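Local coordinates for protein pectinesterase 1 (Solanum lycopersicum, PDB 1XG2) that hydrolyses the methyl esters of cell-wall pectin, releasing methanol and leaving de-esterified polygalacturonate, through its C-terminal catalytic domain, at residues S206-E209 against P210-E214; D251-L254 against K255-Y259. One frame throughout, in Å; residues are numbered along the deposited sequence.

Contact 1: residues S206-E209 against P210-E214; sequences SDLE and PVLKE
The backbone N of V211 donates to the carbonyl O of L208 over 2.9 Å, closing a short turn around E209 and P210. The donor stands above the carbonyl plane, 47° out of it, and the N-H...O angle is a moderate 150°. A second, looser polar link passes through water 1, which donates to the O of E209 at 2.9 Å and accepts a weak bond from the backbone N of L212. P210 has no N-H to offer the carbonyl four residues back; its CD lies 3.1 Å from the O of S206 instead.

The apolar contacts lie around the same turn. L208 and L212 cross at about a right angle, with CG of L208 3.8 Å from CD2 of L212. With chi1 at 178°, CG of L208 is trans to the backbone N and lies beside its own carbonyl carbon, where CD2 of L212 reaches it. CG2 of V211 packs against the carbonyl oxygens of L208 and D207, 3.3 Å from the former, and meets the methyls of L208 only loosely. L239 touches both leucines and F215 adds to the cover of L208.

The carboxylate of D207 is turned away from 210-214: OD1 accepts from the backbone N of K172 and is hydrogen-bonded to OG of S205. Residues 206-209 have helical backbone angles without the regular bonds, and the L208-V211 bond closes a turn of type I geometry, with P210 at its third position, in the surface loop that joins strands 201-204 and 217-220 of the right-handed parallel beta-helix.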
# COMPACT_ATOMS: atom_id res chain seq x y z
N SER A 206 25.13 7.65 5.03
CA SER A 206 26.52 8.12 5.00
C SER A 206 27.06 8.18 3.56
O SER A 206 27.89 9.03 3.28
CB SER A 206 27.41 7.23 5.86
OG SER A 206 27.55 5.95 5.30
N ASP A 207 26.59 7.32 2.66
CA ASP A 207 27.06 7.39 1.27
C ASP A 207 26.39 8.48 0.41
O ASP A 207 26.92 8.84 -0.65
CB ASP A 207 27.10 6.00 0.59
CG ASP A 207 25.72 5.41 0.27
OD1 ASP A 207 24.66 6.00 0.60
OD2 ASP A 207 25.64 4.31 -0.33
N LEU A 208 25.25 8.99 0.85
CA LEU A 208 24.58 10.10 0.15
C LEU A 208 25.03 11.47 0.64
O LEU A 208 25.12 12.41 -0.14
CB LEU A 208 23.05 9.99 0.32
CG LEU A 208 22.18 11.08 -0.30
CD1 LEU A 208 22.38 11.23 -1.80
CD2 LEU A 208 20.73 10.79 -0.02
N GLU A 209 25.31 11.58 1.94
CA GLU A 209 25.66 12.86 2.57
C GLU A 209 26.77 13.67 1.84
O GLU A 209 26.65 14.87 1.69
CB GLU A 209 26.04 12.66 4.05
CG GLU A 209 25.25 13.52 5.02
CD GLU A 209 25.41 13.07 6.47
OE1 GLU A 209 24.44 13.20 7.26
OE2 GLU A 209 26.51 12.57 6.82
N PRO A 210 27.85 13.04 1.40
CA PRO A 210 28.90 13.79 0.69
C PRO A 210 28.51 14.27 -0.71
O PRO A 210 29.17 15.16 -1.25
CB PRO A 210 30.06 12.78 0.57
CG PRO A 210 29.67 11.58 1.38
CD PRO A 210 28.19 11.61 1.54
N VAL A 211 27.46 13.69 -1.30
CA VAL A 211 27.11 13.94 -2.70
C VAL A 211 25.66 14.43 -2.87
O VAL A 211 25.03 14.17 -3.89
CB VAL A 211 27.34 12.68 -3.56
CG1 VAL A 211 28.83 12.41 -3.72
CG2 VAL A 211 26.63 11.44 -2.96
N LEU A 212 25.17 15.15 -1.88
CA LEU A 212 23.81 15.72 -1.90
C LEU A 212 23.52 16.55 -3.14
O LEU A 212 22.42 16.50 -3.69
CB LEU A 212 23.58 16.59 -0.67
CG LEU A 212 23.53 15.86 0.66
CD1 LEU A 212 23.28 16.84 1.80
CD2 LEU A 212 22.47 14.76 0.63
N LYS A 213 24.52 17.31 -3.58
CA LYS A 213 24.35 18.21 -4.71
C LYS A 213 24.29 17.46 -6.05
O LYS A 213 23.74 17.98 -7.02
CB LYS A 213 25.46 19.28 -4.72
CG LYS A 213 25.51 20.17 -3.47
CD LYS A 213 24.23 21.03 -3.28
CE LYS A 213 24.54 22.41 -2.67
NZ LYS A 213 23.87 22.60 -1.35
N GLU A 214 24.85 16.26 -6.10
CA GLU A 214 24.76 15.43 -7.30
C GLU A 214 23.45 14.64 -7.39
O GLU A 214 22.93 14.39 -8.49
CB GLU A 214 25.95 14.48 -7.40
CG GLU A 214 25.93 13.64 -8.67
CD GLU A 214 27.12 12.71 -8.83
OE1 GLU A 214 27.05 11.83 -9.75
OE2 GLU A 214 28.10 12.84 -8.04
O HOH W 1 27.13 17.20 0.03

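Contact 2: residues D251-L254 against K255-Y259; sequences DFAL and KTLYY
The carbonyl O of A253 is gripped by two backbone N-H groups that follow one another in the chain. The N of L257 reaches it at 2.8 Å, with an N-H...O angle of 165° and nearly in line with the C=O bond. The N of T256 comes at 3.0 Å from well above the carbonyl plane, its bond more bent. OG1 of T256 also comes near the A253 carbonyl, but its hydrogen bond is with the O of E225.

A253 and L254 also close a type II beta turn begun at D251, and A253, with its positive phi of 77°, occupies the third position. Two successive tight turns thus bring the chain into strand 258-262 of the parallel beta-helix. The methyl of A253 lies over one face of the F252 ring, offset toward its rim, and also touches P222.

L257 folds back over the A253 carbonyl, its chi1 of 64° setting CG between its own backbone N and carbonyl carbon. Its CD2 meets CD2 of L254 at 4.0 Å, the two side chains lying side by side, while CD1 covers part of one face of the Y259 ring. Were L257 replaced by an alanine, that ring face and CD2 of L254 would probably lose their apolar neighbour, and the A253 carbonyl much of its cover. Y259 stacks on W245, and its hydroxyl is hydrogen-bonded to that of S227.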
# COMPACT_ATOMS: atom_id res chain seq x y z
N ASP A 251 3.09 18.33 -16.03
CA ASP A 251 2.04 18.85 -15.16
C ASP A 251 0.99 17.80 -14.71
O ASP A 251 -0.02 18.16 -14.12
CB ASP A 251 1.37 20.07 -15.81
CG ASP A 251 0.52 19.72 -17.03
OD1 ASP A 251 0.37 18.52 -17.38
OD2 ASP A 251 -0.05 20.61 -17.69
N PHE A 252 1.23 16.53 -15.00
CA PHE A 252 0.37 15.45 -14.50
C PHE A 252 0.15 15.56 -12.99
O PHE A 252 1.12 15.68 -12.22
CB PHE A 252 0.96 14.08 -14.83
CG PHE A 252 0.20 12.92 -14.23
CD1 PHE A 252 -1.03 12.54 -14.74
CD2 PHE A 252 0.73 12.19 -13.17
CE1 PHE A 252 -1.72 11.46 -14.20
CE2 PHE A 252 0.05 11.11 -12.62
CZ PHE A 252 -1.17 10.74 -13.13
N ALA A 253 -1.12 15.59 -12.59
CA ALA A 253 -1.54 15.48 -11.20
C ALA A 253 -1.38 16.74 -10.36
O ALA A 253 -1.83 16.78 -9.22
CB ALA A 253 -0.83 14.30 -10.52
N LEU A 254 -0.75 17.78 -10.90
CA LEU A 254 -0.30 18.89 -10.06
C LEU A 254 -1.45 19.68 -9.42
O LEU A 254 -1.27 20.28 -8.37
CB LEU A 254 0.65 19.82 -10.83
CG LEU A 254 1.91 19.16 -11.40
CD1 LEU A 254 2.87 20.21 -11.93
CD2 LEU A 254 2.58 18.25 -10.37
N LYS A 255 -2.63 19.63 -10.03
CA LYS A 255 -3.81 20.27 -9.47
C LYS A 255 -4.65 19.35 -8.58
O LYS A 255 -5.44 19.84 -7.77
CB LYS A 255 -4.71 20.78 -10.60
CG LYS A 255 -4.10 21.85 -11.51
CD LYS A 255 -5.10 22.24 -12.63
CE LYS A 255 -4.70 23.53 -13.36
NZ LYS A 255 -5.07 23.46 -14.80
N THR A 256 -4.51 18.04 -8.76
CA THR A 256 -5.39 17.06 -8.09
C THR A 256 -4.72 16.28 -6.95
O THR A 256 -5.41 15.70 -6.11
CB THR A 256 -5.94 16.06 -9.12
OG1 THR A 256 -4.88 15.58 -9.96
CG2 THR A 256 -6.93 16.74 -10.09
N LEU A 257 -3.39 16.23 -6.94
CA LEU A 257 -2.67 15.67 -5.80
C LEU A 257 -2.92 16.55 -4.57
O LEU A 257 -3.33 17.71 -4.68
CB LEU A 257 -1.16 15.53 -6.12
CG LEU A 257 -0.36 16.82 -6.37
CD1 LEU A 257 0.04 17.50 -5.08
CD2 LEU A 257 0.88 16.51 -7.20
N TYR A 258 -2.67 15.98 -3.39
CA TYR A 258 -2.66 16.73 -2.14
C TYR A 258 -1.40 16.35 -1.38
O TYR A 258 -1.32 15.26 -0.80
CB TYR A 258 -3.89 16.42 -1.28
CG TYR A 258 -3.95 17.27 -0.02
CD1 TYR A 258 -3.30 16.88 1.15
CD2 TYR A 258 -4.66 18.46 -0.00
CE1 TYR A 258 -3.36 17.66 2.31
CE2 TYR A 258 -4.73 19.25 1.15
CZ TYR A 258 -4.08 18.84 2.30
OH TYR A 258 -4.13 19.61 3.43
N TYR A 259 -0.42 17.25 -1.40
CA TYR A 259 0.82 17.11 -0.67
C TYR A 259 0.87 18.20 0.38
O TYR A 259 0.73 19.38 0.06
CB TYR A 259 2.01 17.21 -1.62
CG TYR A 259 2.26 15.99 -2.49
CD1 TYR A 259 1.59 14.79 -2.28
CD2 TYR A 259 3.17 16.05 -3.54
CE1 TYR A 259 1.81 13.69 -3.08
CE2 TYR A 259 3.44 14.94 -4.34
CZ TYR A 259 2.75 13.77 -4.11
OH TYR A 259 2.99 12.69 -4.91

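Both contacts are local folds of the chain within the pectinesterase domain, about 29 Å apart between centres and without touching. Contact 1 lies on the surface, in a loop between two strands belonging to different sheets of the beta-helix, away from the annotated sites. Contact 2 is partly buried and runs directly into a strand of the sheet with the most strands; its A253 and L257 lie about 8 Å, side chain to side chain, from W223 and R221 respectively, which by similarity bind substrate. In 206-214 one direct backbone bond is supplemented by water beside a proline; in 251-259 a single carbonyl takes two direct bonds, and aromatic rings join the apolar packing.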